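Local coordinates for protein WYL1 (PDB 6OAW) that is a WYL-domain accessory protein of a type VI-D CRISPR-Cas system, where it probably modulates the activity of the RNA-guided effector nuclease, at residues Asn78-Leu86 against Leu183-Glu194. Sequence-based numbering, arbitrary orientation.
Sequences NYKYIGIPL and LIFADNIIKINE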
# COMPACT_ATOMS: atom_id res chain seq x y z
N ASN B 78 -15.14 22.94 -8.58
CA ASN B 78 -14.32 21.85 -7.98
C ASN B 78 -15.11 20.52 -7.99
O ASN B 78 -14.46 19.47 -7.77
CB ASN B 78 -13.78 22.18 -6.59
CG ASN B 78 -14.83 22.38 -5.51
OD1 ASN B 78 -16.01 22.11 -5.71
ND2 ASN B 78 -14.40 22.91 -4.38
N TYR B 79 -16.42 20.56 -8.25
CA TYR B 79 -17.24 19.36 -8.56
C TYR B 79 -16.59 18.57 -9.71
O TYR B 79 -16.77 17.34 -9.77
CB TYR B 79 -18.69 19.71 -8.90
CG TYR B 79 -18.89 20.42 -10.22
CD1 TYR B 79 -18.76 21.80 -10.29
CD2 TYR B 79 -19.22 19.75 -11.38
CE1 TYR B 79 -18.94 22.48 -11.48
CE2 TYR B 79 -19.41 20.42 -12.58
CZ TYR B 79 -19.27 21.79 -12.63
OH TYR B 79 -19.44 22.51 -13.78
N LYS B 80 -15.80 19.23 -10.56
CA LYS B 80 -15.18 18.60 -11.75
C LYS B 80 -14.09 17.62 -11.33
O LYS B 80 -13.78 16.74 -12.13
CB LYS B 80 -14.62 19.66 -12.71
CG LYS B 80 -15.69 20.46 -13.43
CD LYS B 80 -15.18 21.34 -14.56
CE LYS B 80 -16.20 22.35 -15.02
NZ LYS B 80 -16.00 22.70 -16.45
N TYR B 81 -13.54 17.77 -10.13
CA TYR B 81 -12.28 17.11 -9.71
C TYR B 81 -12.54 16.20 -8.52
O TYR B 81 -11.58 15.77 -7.89
CB TYR B 81 -11.20 18.18 -9.46
CG TYR B 81 -11.08 19.12 -10.63
CD1 TYR B 81 -10.58 18.67 -11.83
CD2 TYR B 81 -11.55 20.42 -10.57
CE1 TYR B 81 -10.53 19.49 -12.94
CE2 TYR B 81 -11.49 21.26 -11.66
CZ TYR B 81 -10.97 20.80 -12.85
OH TYR B 81 -10.91 21.60 -13.94
N ILE B 82 -13.80 15.92 -8.21
CA ILE B 82 -14.16 14.96 -7.13
C ILE B 82 -13.46 13.63 -7.45
O ILE B 82 -13.62 13.11 -8.56
CB ILE B 82 -15.69 14.83 -7.02
CG1 ILE B 82 -16.31 16.08 -6.37
CG2 ILE B 82 -16.10 13.52 -6.32
CD1 ILE B 82 -17.84 16.16 -6.51
N GLY B 83 -12.68 13.12 -6.51
CA GLY B 83 -12.00 11.82 -6.63
C GLY B 83 -10.62 11.95 -7.25
O GLY B 83 -9.92 10.94 -7.24
N ILE B 84 -10.21 13.09 -7.81
CA ILE B 84 -8.82 13.24 -8.34
C ILE B 84 -7.89 13.42 -7.14
O ILE B 84 -8.08 14.30 -6.33
CB ILE B 84 -8.66 14.36 -9.37
CG1 ILE B 84 -9.65 14.26 -10.53
CG2 ILE B 84 -7.24 14.39 -9.89
CD1 ILE B 84 -9.53 12.98 -11.30
N PRO B 85 -6.90 12.53 -6.92
CA PRO B 85 -6.04 12.63 -5.74
C PRO B 85 -5.30 13.97 -5.65
O PRO B 85 -4.91 14.51 -6.68
CB PRO B 85 -5.05 11.47 -5.90
CG PRO B 85 -5.76 10.49 -6.79
CD PRO B 85 -6.63 11.31 -7.71
N LEU B 86 -5.14 14.46 -4.41
CA LEU B 86 -4.39 15.68 -4.06
C LEU B 86 -3.03 15.24 -3.53
O LEU B 86 -2.97 14.71 -2.45
CB LEU B 86 -5.21 16.47 -3.03
CG LEU B 86 -6.56 16.98 -3.55
CD1 LEU B 86 -7.45 17.45 -2.41
CD2 LEU B 86 -6.37 18.13 -4.53
N LEU B 183 -5.66 9.47 -11.43
CA LEU B 183 -4.79 10.50 -12.05
C LEU B 183 -4.64 10.21 -13.55
O LEU B 183 -4.80 11.15 -14.35
CB LEU B 183 -3.43 10.52 -11.35
CG LEU B 183 -3.42 11.14 -9.96
CD1 LEU B 183 -2.04 10.99 -9.32
CD2 LEU B 183 -3.83 12.61 -10.03
N ILE B 184 -4.40 8.96 -13.92
CA ILE B 184 -4.15 8.60 -15.35
C ILE B 184 -5.41 8.83 -16.18
O ILE B 184 -5.26 9.24 -17.33
CB ILE B 184 -3.68 7.14 -15.48
CG1 ILE B 184 -2.39 6.89 -14.70
CG2 ILE B 184 -3.57 6.71 -16.93
CD1 ILE B 184 -2.06 5.39 -14.60
N PHE B 185 -6.59 8.54 -15.64
CA PHE B 185 -7.87 8.59 -16.38
C PHE B 185 -8.68 9.80 -15.91
O PHE B 185 -9.94 9.76 -15.95
CB PHE B 185 -8.61 7.26 -16.24
CG PHE B 185 -8.01 6.16 -17.08
CD1 PHE B 185 -8.31 6.06 -18.43
CD2 PHE B 185 -7.18 5.22 -16.51
CE1 PHE B 185 -7.78 5.02 -19.20
CE2 PHE B 185 -6.62 4.20 -17.27
CZ PHE B 185 -6.91 4.11 -18.62
N ALA B 186 -8.00 10.83 -15.45
CA ALA B 186 -8.63 12.05 -14.89
C ALA B 186 -9.63 12.63 -15.89
O ALA B 186 -10.71 13.08 -15.46
CB ALA B 186 -7.58 13.05 -14.55
N ASP B 187 -9.28 12.63 -17.18
CA ASP B 187 -10.11 13.25 -18.25
C ASP B 187 -11.46 12.52 -18.25
O ASP B 187 -12.48 13.23 -18.22
CB ASP B 187 -9.38 13.31 -19.60
CG ASP B 187 -8.17 14.27 -19.68
OD1 ASP B 187 -7.86 14.98 -18.69
OD2 ASP B 187 -7.54 14.31 -20.76
N ASN B 188 -11.50 11.18 -18.21
CA ASN B 188 -12.77 10.42 -18.10
C ASN B 188 -13.50 10.87 -16.81
O ASN B 188 -14.75 11.09 -16.83
CB ASN B 188 -12.58 8.90 -18.05
CG ASN B 188 -12.25 8.22 -19.37
OD1 ASN B 188 -12.20 8.85 -20.44
ND2 ASN B 188 -12.01 6.90 -19.31
N ILE B 189 -12.76 11.02 -15.72
CA ILE B 189 -13.40 11.27 -14.40
C ILE B 189 -14.03 12.66 -14.41
O ILE B 189 -15.16 12.79 -13.91
CB ILE B 189 -12.41 11.07 -13.26
CG1 ILE B 189 -12.11 9.58 -13.10
CG2 ILE B 189 -12.94 11.70 -11.99
CD1 ILE B 189 -10.92 9.28 -12.22
N ILE B 190 -13.33 13.64 -14.98
CA ILE B 190 -13.78 15.06 -15.08
C ILE B 190 -15.09 15.12 -15.88
O ILE B 190 -16.03 15.81 -15.42
CB ILE B 190 -12.65 15.94 -15.66
CG1 ILE B 190 -11.56 16.16 -14.62
CG2 ILE B 190 -13.16 17.26 -16.22
CD1 ILE B 190 -10.27 16.69 -15.20
N LYS B 191 -15.18 14.42 -17.02
CA LYS B 191 -16.39 14.45 -17.89
C LYS B 191 -17.53 13.77 -17.13
O LYS B 191 -18.63 14.31 -17.12
CB LYS B 191 -16.09 13.84 -19.26
CG LYS B 191 -15.17 14.70 -20.11
CD LYS B 191 -14.59 14.01 -21.32
CE LYS B 191 -13.98 14.99 -22.31
N ILE B 192 -17.26 12.65 -16.46
CA ILE B 192 -18.28 11.96 -15.64
C ILE B 192 -18.77 12.91 -14.53
O ILE B 192 -20.00 13.00 -14.33
CB ILE B 192 -17.74 10.63 -15.10
CG1 ILE B 192 -17.54 9.63 -16.23
CG2 ILE B 192 -18.66 10.09 -14.03
CD1 ILE B 192 -16.71 8.42 -15.85
N ASN B 193 -17.87 13.61 -13.84
CA ASN B 193 -18.23 14.51 -12.71
C ASN B 193 -19.13 15.64 -13.22
O ASN B 193 -20.09 15.99 -12.49
CB ASN B 193 -17.02 15.09 -11.99
CG ASN B 193 -16.35 14.09 -11.08
OD1 ASN B 193 -17.02 13.20 -10.59
ND2 ASN B 193 -15.04 14.21 -10.89
N GLU B 194 -18.85 16.16 -14.42
CA GLU B 194 -19.65 17.24 -15.03
C GLU B 194 -21.09 16.73 -15.18
O GLU B 194 -22.00 17.46 -14.76
CB GLU B 194 -19.03 17.76 -16.33
CG GLU B 194 -19.94 18.69 -17.13
CD GLU B 194 -20.19 20.11 -16.60
OE1 GLU B 194 -19.21 20.79 -16.19
OE2 GLU B 194 -21.37 20.57 -16.64
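N193 reaches from helix 186-199 to the loop 78-86 and spends both N-H groups of its side-chain amide on backbone carbonyls. One, N193 ND2 to K80 O, is nearly straight (170° at the hydrogen) and lies in the amide plane, yet it meets the oxygen from well above the carbonyl plane. The other, N193 ND2 to I82 O at 2.9 Å, is more bent but lands on a lone pair. Asparagine suits the place because its short side chain brings two donors to carbonyls two residues apart; N193 CB meanwhile sits 3.2 Å from Y79 O. K80 O also receives a CA-H...O contact from I190.

These carbonyls are presented by a 3-10 turn, 78-80, followed by a type II beta turn, Y81 to I84, whose G83 has the positive phi that glycine adopts readily. The loop follows helix 55-71 and lies against the helix leading into the antiparallel sheet, whose strand 219-230 is touched by I189 and I192.

Directly after N193 in the chain, E194 brings in a carboxylate. Its OE1 accepts a hydrogen bond from Y79 OH (3.0 Å), arriving from above the carboxylate plane, with ring and carboxylate 72° apart. The extended chain of K80 runs alongside E194, giving a long salt bridge, K80 NZ to E194 OE1 at 3.7 Å.

Apolar packing covers the rest. I190 CD1 meets the edge of the Y81 ring at CE1 (3.6 Å), while K80 CB sits over the centre of one face. I84 bends at chi2 (-59°), turning I84 CD1 toward I189 CG2 (3.7 Å) and toward A186, whose lone methyl lets the helix backbone come near the loop. I84 CG2 touches L183 CD2, a methyl that also meets P85 CD at 3.9 Å.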